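Local coordinates for protein SOXX (Paracoccus pantotrophus, PDB 2C1D) that forms the c-type cytochrome subunit of SoxXA, a heme enzyme that initiates chemotrophic sulfur oxidation, and probably carries electrons through its single heme c, at residues H45-G48 and A49-D52; R76-V79 and A80-M84; P118-A122 and Q123-D127; A130-V133 and T134-E137. All blocks are in the same frame, centred on the assembly; numbering follows the deposited sequence.

Interaction 1 (H45-G48 and A49-D52); sequences HQIG and ALPD. With HEC (heme c), chain O.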
loop_
_atom_site.group_PDB
_atom_site.type_symbol
_atom_site.label_atom_id
_atom_site.label_comp_id
_atom_site.label_asym_id
_atom_site.label_seq_id
_atom_site.Cartn_x
_atom_site.Cartn_y
_atom_site.Cartn_z
ATOM N N HIS B 45 -0.562 -14.680 11.669
ATOM C CA HIS B 45 -0.178 -15.954 12.307
ATOM C C HIS B 45 -0.897 -17.164 11.744
ATOM O O HIS B 45 -2.113 -17.154 11.566
ATOM C CB HIS B 45 -0.539 -15.985 13.808
ATOM C CG HIS B 45 0.120 -14.935 14.647
ATOM N ND1 HIS B 45 1.157 -14.158 14.205
ATOM C CD2 HIS B 45 -0.125 -14.530 15.912
ATOM C CE1 HIS B 45 1.516 -13.320 15.160
ATOM N NE2 HIS B 45 0.741 -13.510 16.197
ATOM N N GLN B 46 -0.154 -18.245 11.549
ATOM C CA GLN B 46 -0.756 -19.544 11.300
ATOM C C GLN B 46 -1.262 -20.102 12.630
ATOM O O GLN B 46 -0.723 -19.790 13.675
ATOM C CB GLN B 46 0.277 -20.524 10.732
ATOM C CG GLN B 46 0.556 -20.385 9.244
ATOM C CD GLN B 46 1.855 -21.101 8.811
ATOM O OE1 GLN B 46 2.494 -21.788 9.624
ATOM N NE2 GLN B 46 2.244 -20.933 7.535
ATOM N N ILE B 47 -2.312 -20.904 12.571
ATOM C CA ILE B 47 -2.802 -21.644 13.720
ATOM C C ILE B 47 -3.044 -23.072 13.263
ATOM O O ILE B 47 -4.077 -23.393 12.661
ATOM C CB ILE B 47 -4.097 -21.024 14.295
ATOM C CG1 ILE B 47 -3.953 -19.514 14.504
ATOM C CG2 ILE B 47 -4.450 -21.714 15.608
ATOM C CD1 ILE B 47 -5.205 -18.849 15.027
ATOM N N GLY B 48 -2.059 -23.929 13.495
ATOM C CA GLY B 48 -2.149 -25.325 13.084
ATOM C C GLY B 48 -3.341 -26.071 13.653
ATOM O O GLY B 48 -3.927 -26.919 12.983
ATOM N N ALA B 49 -3.732 -25.722 14.870
ATOM C CA ALA B 49 -4.907 -26.310 15.504
ATOM C C ALA B 49 -6.206 -25.983 14.778
ATOM O O ALA B 49 -7.223 -26.607 15.032
ATOM C CB ALA B 49 -5.000 -25.866 16.950
ATOM N N LEU B 50 -6.199 -24.995 13.889
ATOM C CA LEU B 50 -7.400 -24.676 13.114
ATOM C C LEU B 50 -7.104 -24.895 11.620
ATOM O O LEU B 50 -6.832 -23.926 10.899
ATOM C CB LEU B 50 -7.801 -23.220 13.369
ATOM C CG LEU B 50 -8.658 -22.753 14.565
ATOM C CD1 LEU B 50 -8.942 -23.796 15.595
ATOM C CD2 LEU B 50 -8.041 -21.525 15.213
ATOM N N PRO B 51 -7.159 -26.140 11.143
ATOM C CA PRO B 51 -6.759 -26.466 9.759
ATOM C C PRO B 51 -7.693 -25.952 8.650
ATOM O O PRO B 51 -7.322 -25.913 7.464
ATOM C CB PRO B 51 -6.729 -28.012 9.755
ATOM C CG PRO B 51 -7.702 -28.405 10.795
ATOM C CD PRO B 51 -7.598 -27.343 11.872
ATOM N N ASP B 52 -8.895 -25.551 9.010
ATOM C CA ASP B 52 -9.842 -25.131 7.974
ATOM C C ASP B 52 -9.787 -23.642 7.674
ATOM O O ASP B 52 -10.461 -23.193 6.730
ATOM C CB ASP B 52 -11.250 -25.563 8.328
ATOM C CG ASP B 52 -11.406 -27.097 8.371
ATOM O OD1 ASP B 52 -10.578 -27.853 7.776
ATOM O OD2 ASP B 52 -12.343 -27.632 8.988
HETATM FE FE HEC O . 0.371 -11.487 17.155
HETATM C CHA HEC O . 3.397 -12.020 18.637
HETATM C CHB HEC O . -1.147 -13.449 19.457
HETATM C CHC HEC O . -2.636 -10.695 15.814
HETATM C CHD HEC O . 1.918 -9.817 14.544
HETATM N NA HEC O . 1.010 -12.522 18.776
HETATM C C1A HEC O . 2.307 -12.653 19.176
HETATM C C2A HEC O . 2.329 -13.574 20.290
HETATM C C3A HEC O . 1.066 -13.982 20.526
HETATM C C4A HEC O . 0.215 -13.306 19.564
HETATM C CMA HEC O . 0.521 -14.959 21.584
HETATM C CAA HEC O . 3.616 -13.950 21.027
HETATM C CBA HEC O . 4.542 -14.785 20.154
HETATM C CGA HEC O . 4.069 -16.181 20.296
HETATM O O1A HEC O . 4.214 -16.708 21.421
HETATM O O2A HEC O . 3.546 -16.768 19.320
HETATM N NB HEC O . -1.503 -11.994 17.533
HETATM C C1B HEC O . -1.941 -12.763 18.590
HETATM C C2B HEC O . -3.392 -12.711 18.643
HETATM C C3B HEC O . -3.814 -11.960 17.623
HETATM C C4B HEC O . -2.630 -11.488 16.926
HETATM C CMB HEC O . -4.252 -13.484 19.654
HETATM C CAB HEC O . -5.298 -11.623 17.290
HETATM C CBB HEC O . -5.941 -11.079 18.381
HETATM N NC HEC O . -0.269 -10.445 15.449
HETATM C C1C HEC O . -1.560 -10.241 15.110
HETATM C C2C HEC O . -1.579 -9.542 13.828
HETATM C C3C HEC O . -0.321 -9.165 13.546
HETATM C C4C HEC O . 0.536 -9.832 14.522
HETATM C CMC HEC O . -2.846 -8.967 13.175
HETATM C CAC HEC O . 0.225 -8.360 12.311
HETATM C CBC HEC O . -0.271 -7.149 12.022
HETATM N ND HEC O . 2.354 -10.967 16.670
HETATM C C1D HEC O . 2.764 -10.304 15.521
HETATM C C2D HEC O . 4.207 -10.207 15.531
HETATM C C3D HEC O . 4.659 -10.904 16.820
HETATM C C4D HEC O . 3.443 -11.348 17.443
HETATM C CMD HEC O . 5.127 -9.548 14.467
HETATM C CAD HEC O . 6.101 -11.133 17.359
HETATM C CBD HEC O . 6.461 -9.958 18.266
HETATM C CGD HEC O . 7.736 -9.267 17.828
HETATM O O1D HEC O . 7.654 -8.144 17.224
HETATM O O2D HEC O . 8.818 -9.871 18.097
#
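I47 O accepts the backbone N of L50 at 2.9 Å, the bond that closes a type I beta turn running from I47 to L50 just after the CXXCH heme-binding motif of this cytochrome c. The N-H points fairly straight at the oxygen, at 154°. At the far corner of the turn D64 holds two successive amides, OD1 taking G48 N and OD2 taking A49 N, which fixes the turn to the loop further along the chain. The reversal lays L50 alongside I47, both side chains heading in the same direction. I47 CG2 rests on L50 CD2 at 3.6 Å, and I47 CD1 reaches the same methyl at 3.9 Å, so one leucine methyl sits against both branches of the isoleucine. I47 puts CG1 anti to its carbonyl carbon (chi1 -49°), which leaves CG2 on the side of the turn. The pair leans on helix 26-33, I47 against M33 and L50 against V30. At the start of this loop H45 binds the heme iron, with M91 as the other axial ligand: the His/Met pair of a class I cytochrome c. The imidazole stands on the iron through NE2, with CD2 close to NB and CE1 close to ND of the heme; CHB lies in the ring plane at its edge, and C1C over one face, toward the rim. H45 NE2 stands 2.3 Å from the heme FE.

Interaction 2 (R76-V79 and A80-M84); sequences RGIV and ANAKM. With HEC (heme c), chain O.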
loop_
_atom_site.group_PDB
_atom_site.type_symbol
_atom_site.label_atom_id
_atom_site.label_comp_id
_atom_site.label_asym_id
_atom_site.label_seq_id
_atom_site.Cartn_x
_atom_site.Cartn_y
_atom_site.Cartn_z
ATOM N N ARG B 76 -2.812 -12.163 28.180
ATOM C CA ARG B 76 -3.776 -11.051 28.240
ATOM C C ARG B 76 -3.124 -9.749 27.830
ATOM O O ARG B 76 -3.654 -8.990 27.011
ATOM C CB ARG B 76 -4.376 -10.948 29.653
ATOM C CG ARG B 76 -5.282 -9.752 29.930
ATOM C CD ARG B 76 -5.867 -9.778 31.353
ATOM N NE ARG B 76 -6.671 -10.979 31.539
ATOM C CZ ARG B 76 -6.391 -12.000 32.352
ATOM N NH1 ARG B 76 -5.298 -12.040 33.112
ATOM N NH2 ARG B 76 -7.228 -13.014 32.392
ATOM N N GLY B 77 -1.944 -9.498 28.389
ATOM C CA GLY B 77 -1.207 -8.299 28.073
ATOM C C GLY B 77 -0.761 -8.228 26.615
ATOM O O GLY B 77 -0.748 -7.157 26.058
ATOM N N ILE B 78 -0.421 -9.367 26.010
ATOM C CA ILE B 78 -0.001 -9.423 24.593
ATOM C C ILE B 78 -1.199 -9.142 23.668
ATOM O O ILE B 78 -1.105 -8.359 22.723
ATOM C CB ILE B 78 0.633 -10.810 24.280
ATOM C CG1 ILE B 78 2.047 -10.873 24.873
ATOM C CG2 ILE B 78 0.699 -11.078 22.783
ATOM C CD1 ILE B 78 2.685 -12.254 24.889
ATOM N N VAL B 79 -2.333 -9.757 23.959
ATOM C CA VAL B 79 -3.559 -9.492 23.182
ATOM C C VAL B 79 -4.037 -8.047 23.320
ATOM O O VAL B 79 -4.321 -7.389 22.309
ATOM C CB VAL B 79 -4.670 -10.511 23.505
ATOM C CG1 VAL B 79 -5.908 -10.277 22.657
ATOM C CG2 VAL B 79 -4.169 -11.931 23.230
ATOM N N ALA B 80 -4.098 -7.534 24.552
ATOM C CA ALA B 80 -4.557 -6.174 24.810
ATOM C C ALA B 80 -3.615 -5.152 24.211
ATOM O O ALA B 80 -4.047 -4.175 23.602
ATOM C CB ALA B 80 -4.725 -5.908 26.325
ATOM N N ASN B 81 -2.322 -5.348 24.407
ATOM C CA ASN B 81 -1.358 -4.421 23.830
ATOM C C ASN B 81 0.048 -5.035 23.771
ATOM O O ASN B 81 0.811 -4.967 24.739
ATOM C CB ASN B 81 -1.344 -3.103 24.579
ATOM C CG ASN B 81 -0.530 -2.037 23.869
ATOM O OD1 ASN B 81 0.246 -2.331 22.945
ATOM N ND2 ASN B 81 -0.683 -0.794 24.306
ATOM N N ALA B 82 0.381 -5.610 22.611
ATOM C CA ALA B 82 1.595 -6.396 22.462
ATOM C C ALA B 82 2.829 -5.527 22.535
ATOM O O ALA B 82 3.903 -6.017 22.894
ATOM C CB ALA B 82 1.565 -7.194 21.182
ATOM N N LYS B 83 2.683 -4.244 22.230
ATOM C CA LYS B 83 3.765 -3.268 22.359
ATOM C C LYS B 83 4.339 -3.129 23.766
ATOM O O LYS B 83 5.428 -2.575 23.929
ATOM C CB LYS B 83 3.299 -1.888 21.892
ATOM C CG LYS B 83 3.139 -1.757 20.367
ATOM C CD LYS B 83 1.676 -1.801 19.917
ATOM C CE LYS B 83 1.473 -1.218 18.508
ATOM N NZ LYS B 83 2.213 -1.939 17.431
ATOM N N MET B 84 3.615 -3.597 24.781
ATOM C CA MET B 84 4.113 -3.526 26.165
ATOM C C MET B 84 4.991 -4.726 26.516
ATOM O O MET B 84 5.614 -4.760 27.584
ATOM C CB MET B 84 2.953 -3.439 27.162
ATOM C CG MET B 84 2.034 -2.249 26.981
ATOM S SD MET B 84 2.825 -0.677 27.239
ATOM C CE MET B 84 2.944 -0.596 29.078
HETATM FE FE HEC O . 0.371 -11.487 17.155
HETATM C CHA HEC O . 3.397 -12.020 18.637
HETATM C CHB HEC O . -1.147 -13.449 19.457
HETATM C CHC HEC O . -2.636 -10.695 15.814
HETATM C CHD HEC O . 1.918 -9.817 14.544
HETATM N NA HEC O . 1.010 -12.522 18.776
HETATM C C1A HEC O . 2.307 -12.653 19.176
HETATM C C2A HEC O . 2.329 -13.574 20.290
HETATM C C3A HEC O . 1.066 -13.982 20.526
HETATM C C4A HEC O . 0.215 -13.306 19.564
HETATM C CMA HEC O . 0.521 -14.959 21.584
HETATM C CAA HEC O . 3.616 -13.950 21.027
HETATM C CBA HEC O . 4.542 -14.785 20.154
HETATM C CGA HEC O . 4.069 -16.181 20.296
HETATM O O1A HEC O . 4.214 -16.708 21.421
HETATM O O2A HEC O . 3.546 -16.768 19.320
HETATM N NB HEC O . -1.503 -11.994 17.533
HETATM C C1B HEC O . -1.941 -12.763 18.590
HETATM C C2B HEC O . -3.392 -12.711 18.643
HETATM C C3B HEC O . -3.814 -11.960 17.623
HETATM C C4B HEC O . -2.630 -11.488 16.926
HETATM C CMB HEC O . -4.252 -13.484 19.654
HETATM C CAB HEC O . -5.298 -11.623 17.290
HETATM C CBB HEC O . -5.941 -11.079 18.381
HETATM N NC HEC O . -0.269 -10.445 15.449
HETATM C C1C HEC O . -1.560 -10.241 15.110
HETATM C C2C HEC O . -1.579 -9.542 13.828
HETATM C C3C HEC O . -0.321 -9.165 13.546
HETATM C C4C HEC O . 0.536 -9.832 14.522
HETATM C CMC HEC O . -2.846 -8.967 13.175
HETATM C CAC HEC O . 0.225 -8.360 12.311
HETATM C CBC HEC O . -0.271 -7.149 12.022
HETATM N ND HEC O . 2.354 -10.967 16.670
HETATM C C1D HEC O . 2.764 -10.304 15.521
HETATM C C2D HEC O . 4.207 -10.207 15.531
HETATM C C3D HEC O . 4.659 -10.904 16.820
HETATM C C4D HEC O . 3.443 -11.348 17.443
HETATM C CMD HEC O . 5.127 -9.548 14.467
HETATM C CAD HEC O . 6.101 -11.133 17.359
HETATM C CBD HEC O . 6.461 -9.958 18.266
HETATM C CGD HEC O . 7.736 -9.267 17.828
HETATM O O1D HEC O . 7.654 -8.144 17.224
HETATM O O2D HEC O . 8.818 -9.871 18.097
HETATM O O HOH W 1 -1.940 -6.301 20.942
#
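The C-terminal end of helix 72-81 is one wall of the heme pocket, and near it the chain passes into a 3-10 segment at residues 82-84. A80 N donates to R76 O at 2.9 Å, nearly straight at 166°, and N81 N donates to G77 O at 2.9 Å. The next bond of the series is replaced by a water. I78 O and A82 N are 3.1 Å apart but badly angled; the water donates to I78 O at 2.8 Å and accepts from A82 N at 2.9 Å, bridging both ends of the interrupted ladder. Past it, M84 N returns to N81 O, and K83 N makes a weak bond to N81 OD1, so the asparagine holds the following turn through its backbone and its side chain.

Two side chains of the helix reach the heme. I78 turns CG2 anti to its backbone N, with chi1 -75° for CG1, and that methyl lies 3.7 Å from C3A of the heme, while V79 CG2 meets the heme methyl CMB at 3.9 Å. The same I78 CG2 also comes within 4.3 Å of A82 CB, linking the helix to the segment beyond the water. Away from the heme, the R76 guanidinium pairs with E126 and E72, and K83 NZ reaches M91 O. Apolar residues of a helix end laid against the porphyrin, close to the axial methionine, are typical of the class I cytochrome c fold.

Interaction 3 (P118-A122 and Q123-D127); sequences PILNA and QQIED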
loop_
_atom_site.group_PDB
_atom_site.type_symbol
_atom_site.label_atom_id
_atom_site.label_comp_id
_atom_site.label_asym_id
_atom_site.label_seq_id
_atom_site.Cartn_x
_atom_site.Cartn_y
_atom_site.Cartn_z
ATOM N N PRO B 118 -12.004 0.448 21.213
ATOM C CA PRO B 118 -10.886 -0.479 21.019
ATOM C C PRO B 118 -11.274 -1.481 19.934
ATOM O O PRO B 118 -12.472 -1.679 19.690
ATOM C CB PRO B 118 -10.759 -1.167 22.376
ATOM C CG PRO B 118 -12.136 -1.130 22.936
ATOM C CD PRO B 118 -12.696 0.200 22.492
ATOM N N ILE B 119 -10.292 -2.083 19.276
ATOM C CA ILE B 119 -10.605 -3.002 18.184
ATOM C C ILE B 119 -11.404 -4.208 18.705
ATOM O O ILE B 119 -12.369 -4.647 18.095
ATOM C CB ILE B 119 -9.306 -3.439 17.437
ATOM C CG1 ILE B 119 -8.613 -2.203 16.816
ATOM C CG2 ILE B 119 -9.630 -4.553 16.392
ATOM C CD1 ILE B 119 -7.158 -2.456 16.424
ATOM N N LEU B 120 -10.985 -4.751 19.833
ATOM C CA LEU B 120 -11.746 -5.772 20.524
ATOM C C LEU B 120 -12.262 -5.236 21.870
ATOM O O LEU B 120 -11.577 -4.469 22.532
ATOM C CB LEU B 120 -10.847 -6.975 20.755
ATOM C CG LEU B 120 -10.353 -7.718 19.504
ATOM C CD1 LEU B 120 -9.412 -8.849 19.928
ATOM C CD2 LEU B 120 -11.506 -8.280 18.733
ATOM N N ASN B 121 -13.462 -5.638 22.283
ATOM C CA ASN B 121 -13.937 -5.264 23.619
ATOM C C ASN B 121 -13.281 -6.169 24.690
ATOM O O ASN B 121 -12.567 -7.097 24.358
ATOM C CB ASN B 121 -15.479 -5.203 23.684
ATOM C CG ASN B 121 -16.160 -6.548 23.489
ATOM O OD1 ASN B 121 -17.192 -6.672 22.779
ATOM N ND2 ASN B 121 -15.637 -7.550 24.138
ATOM N N ALA B 122 -13.520 -5.899 25.963
ATOM C CA ALA B 122 -12.785 -6.592 27.057
ATOM C C ALA B 122 -13.065 -8.074 27.143
ATOM O O ALA B 122 -12.155 -8.860 27.368
ATOM C CB ALA B 122 -13.044 -5.925 28.387
ATOM N N GLN B 123 -14.322 -8.472 26.953
ATOM C CA GLN B 123 -14.682 -9.880 26.993
ATOM C C GLN B 123 -14.114 -10.615 25.784
ATOM O O GLN B 123 -13.742 -11.782 25.900
ATOM C CB GLN B 123 -16.213 -10.087 27.053
ATOM C CG GLN B 123 -16.639 -11.530 27.281
ATOM C CD GLN B 123 -16.056 -12.117 28.553
ATOM O OE1 GLN B 123 -15.524 -13.252 28.562
ATOM N NE2 GLN B 123 -16.129 -11.350 29.626
ATOM N N GLN B 124 -14.054 -9.945 24.633
ATOM C CA GLN B 124 -13.438 -10.548 23.438
ATOM C C GLN B 124 -11.969 -10.894 23.712
ATOM O O GLN B 124 -11.515 -11.988 23.362
ATOM C CB GLN B 124 -13.557 -9.610 22.232
ATOM C CG GLN B 124 -14.989 -9.675 21.647
ATOM C CD GLN B 124 -15.270 -8.628 20.612
ATOM O OE1 GLN B 124 -14.611 -7.619 20.568
ATOM N NE2 GLN B 124 -16.274 -8.866 19.790
ATOM N N ILE B 125 -11.266 -9.986 24.383
ATOM C CA ILE B 125 -9.877 -10.241 24.771
ATOM C C ILE B 125 -9.817 -11.477 25.669
ATOM O O ILE B 125 -8.979 -12.345 25.463
ATOM C CB ILE B 125 -9.220 -9.027 25.516
ATOM C CG1 ILE B 125 -9.259 -7.731 24.710
ATOM C CG2 ILE B 125 -7.760 -9.374 25.953
ATOM C CD1 ILE B 125 -8.328 -7.613 23.623
ATOM N N GLU B 126 -10.700 -11.557 26.665
ATOM C CA GLU B 126 -10.703 -12.679 27.602
ATOM C C GLU B 126 -10.989 -13.995 26.887
ATOM O O GLU B 126 -10.405 -15.039 27.227
ATOM C CB GLU B 126 -11.725 -12.450 28.730
ATOM C CG GLU B 126 -11.352 -11.304 29.671
ATOM C CD GLU B 126 -10.040 -11.502 30.403
ATOM O OE1 GLU B 126 -9.742 -12.651 30.781
ATOM O OE2 GLU B 126 -9.301 -10.512 30.600
ATOM N N ASP B 127 -11.881 -13.935 25.892
ATOM C CA ASP B 127 -12.254 -15.067 25.073
ATOM C C ASP B 127 -11.071 -15.569 24.217
ATOM O O ASP B 127 -10.870 -16.794 24.068
ATOM C CB ASP B 127 -13.444 -14.705 24.162
ATOM C CG ASP B 127 -14.769 -14.522 24.925
ATOM O OD1 ASP B 127 -14.881 -14.852 26.126
ATOM O OD2 ASP B 127 -15.798 -14.061 24.374
HETATM O O HOH W 2 -15.348 -5.394 19.370
#
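Q124 OE1 accepts N121 N at 2.9 Å, a well-directed bond of 160° whose donor is tilted 25° from the plane of the side-chain carbonyl. A water donates to the same oxygen at 2.6 Å and, more weakly, to I119 O, so OE1 is gripped by both amide and solvent. The glutamine gets back to this amide because its chain runs extended beyond CG, which lies anti to the carbonyl carbon (chi1 -78°). On the way it passes over N121, and the two amide groups stack with planes 18° apart. L120 comes in at about a right angle to the glutamine, with CD2 3.7 Å from Q124 OE1, while L120 CB packs on I125 CD1 at 3.9 Å. N121 occupies the N-cap position of helix 122-133, whose first turn is closed by I125 N on N121 O at 3.2 Å and E126 N on A122 O at 3.1 Å. The side chain at N3, Q124, accepts the N-cap amide, the bond that forms one half of a capping box. Were the glutamine an alanine, N121 N would probably lose its acceptor and the asparagine amide the group stacked on it. Further out, I32 of helix 26-33 lies against both L120 and Q124, and L120 approaches the heme. E126 is bound elsewhere, its OE2 meeting R76 of helix 72-81 and L19 N.

Interaction 4 (A130-V133 and T134-E137); sequences AFLV and TLKE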
loop_
_atom_site.group_PDB
_atom_site.type_symbol
_atom_site.label_atom_id
_atom_site.label_comp_id
_atom_site.label_asym_id
_atom_site.label_seq_id
_atom_site.Cartn_x
_atom_site.Cartn_y
_atom_site.Cartn_z
ATOM N N ALA B 130 -8.469 -17.218 26.586
ATOM C CA ALA B 130 -8.891 -18.531 27.044
ATOM C C ALA B 130 -8.585 -19.587 25.989
ATOM O O ALA B 130 -8.252 -20.733 26.315
ATOM C CB ALA B 130 -10.361 -18.540 27.374
ATOM N N PHE B 131 -8.680 -19.204 24.719
ATOM C CA PHE B 131 -8.300 -20.127 23.669
ATOM C C PHE B 131 -6.781 -20.284 23.614
ATOM O O PHE B 131 -6.300 -21.394 23.480
ATOM C CB PHE B 131 -8.842 -19.733 22.303
ATOM C CG PHE B 131 -8.436 -20.680 21.235
ATOM C CD1 PHE B 131 -9.021 -21.936 21.162
ATOM C CD2 PHE B 131 -7.415 -20.352 20.345
ATOM C CE1 PHE B 131 -8.619 -22.842 20.204
ATOM C CE2 PHE B 131 -7.018 -21.246 19.373
ATOM C CZ PHE B 131 -7.620 -22.488 19.293
ATOM N N LEU B 132 -6.044 -19.184 23.734
ATOM C CA LEU B 132 -4.598 -19.224 23.652
ATOM C C LEU B 132 -4.002 -20.117 24.748
ATOM O O LEU B 132 -2.991 -20.775 24.537
ATOM C CB LEU B 132 -4.009 -17.824 23.740
ATOM C CG LEU B 132 -4.275 -16.903 22.538
ATOM C CD1 LEU B 132 -3.958 -15.491 22.906
ATOM C CD2 LEU B 132 -3.484 -17.309 21.310
ATOM N N VAL B 133 -4.638 -20.136 25.916
ATOM C CA VAL B 133 -4.173 -20.975 27.015
ATOM C C VAL B 133 -4.248 -22.468 26.649
ATOM O O VAL B 133 -3.439 -23.242 27.129
ATOM C CB VAL B 133 -4.941 -20.632 28.347
ATOM C CG1 VAL B 133 -4.748 -21.698 29.409
ATOM C CG2 VAL B 133 -4.485 -19.283 28.879
ATOM N N THR B 134 -5.191 -22.866 25.787
ATOM C CA THR B 134 -5.340 -24.274 25.419
ATOM C C THR B 134 -4.306 -24.760 24.419
ATOM O O THR B 134 -4.228 -25.956 24.169
ATOM C CB THR B 134 -6.760 -24.647 24.858
ATOM O OG1 THR B 134 -7.003 -24.025 23.581
ATOM C CG2 THR B 134 -7.869 -24.158 25.764
ATOM N N LEU B 135 -3.568 -23.839 23.809
ATOM C CA LEU B 135 -2.649 -24.188 22.728
ATOM C C LEU B 135 -1.355 -24.687 23.339
ATOM O O LEU B 135 -0.388 -23.942 23.486
ATOM C CB LEU B 135 -2.403 -22.985 21.806
ATOM C CG LEU B 135 -3.589 -22.538 20.956
ATOM C CD1 LEU B 135 -3.288 -21.208 20.256
ATOM C CD2 LEU B 135 -3.959 -23.619 19.936
ATOM N N LYS B 136 -1.365 -25.967 23.693
ATOM C CA LYS B 136 -0.259 -26.597 24.391
ATOM C C LYS B 136 0.322 -27.747 23.576
ATOM O O LYS B 136 -0.353 -28.315 22.706
ATOM C CB LYS B 136 -0.750 -27.139 25.741
ATOM C CG LYS B 136 -0.900 -26.082 26.828
ATOM C CD LYS B 136 -2.026 -26.448 27.820
ATOM C CE LYS B 136 -2.000 -25.607 29.120
ATOM N NZ LYS B 136 -1.052 -24.453 29.106
ATOM N N GLU B 137 1.566 -28.096 23.896
ATOM C CA GLU B 137 2.209 -29.343 23.457
ATOM C C GLU B 137 2.600 -29.310 21.986
ATOM O O GLU B 137 3.313 -30.208 21.522
ATOM C CB GLU B 137 1.326 -30.590 23.763
ATOM C CG GLU B 137 0.849 -30.677 25.217
ATOM C CD GLU B 137 0.039 -31.920 25.551
ATOM O OE1 GLU B 137 -1.219 -31.857 25.517
ATOM O OE2 GLU B 137 0.661 -32.956 25.882
#
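The F131 ring has T134 OG1 and L135 CD1 as neighbours across the contact, both approaching obliquely. On the CE2 side L135 brings CD1 to within 3.8 Å of F131 CE2, and its second methyl, CD2, lies 3.9 Å from F131 CZ; round the ring, T134 OG1 comes to 3.8 Å from F131 CD1. F131 places its CG opposite its own N (chi1 180°), which swings the ring toward the chain leaving helix 122-133. The carbonyl of the same residue, F131 O, accepts twice from T134: OG1 at 2.7 Å, in the carbonyl plane and on a lone pair, and N at 3.0 Å from well above that plane. The hydroxyl gets there with OG1 between the backbone N and the carbonyl carbon (chi1 67°). L135 N then bonds to L132 O at 3.2 Å, and L135 is the centre of an inverse gamma turn that takes the chain off the helix. K136 curls back and its NZ makes a weak bond to V133 O. L135 CD1 also touches L132 CD2, so the leucine sits between the ring and a residue of the heme pocket. With an alanine here in place of L135 both methyls would be missing, which would probably open a gap beside F131 CE2 and leave the ring freer to turn. Carbonyls of the closing part of helix 122-133 are thus met by a hydroxyl, backbone amides and, weakly, an ammonium group, while F131 and L132 turn apolar atoms to V30 and M33 of helix 26-33 and L135 packs on A49.

Along the chain the four contacts follow in series, all within the cytochrome c fold. Interactions 3 and 4 mark the start and end of helix 122-133, their centres 17 Å apart. Interaction 2, at the end of helix 72-81, meets both: the R76 NE to E126 OE2 salt bridge (2.8 Å) and V79 against I125 tie it to interaction 3, whereas V79 CG2 packs on L132 CD1 in interaction 4. Interaction 1 lies about 21 Å between centres from interactions 2 and 3, yet A49 and L50 touch L135 and F131 of interaction 4. The C-terminal helix thereby joins the two sides of the heme pocket, histidine loop and helix 72-81.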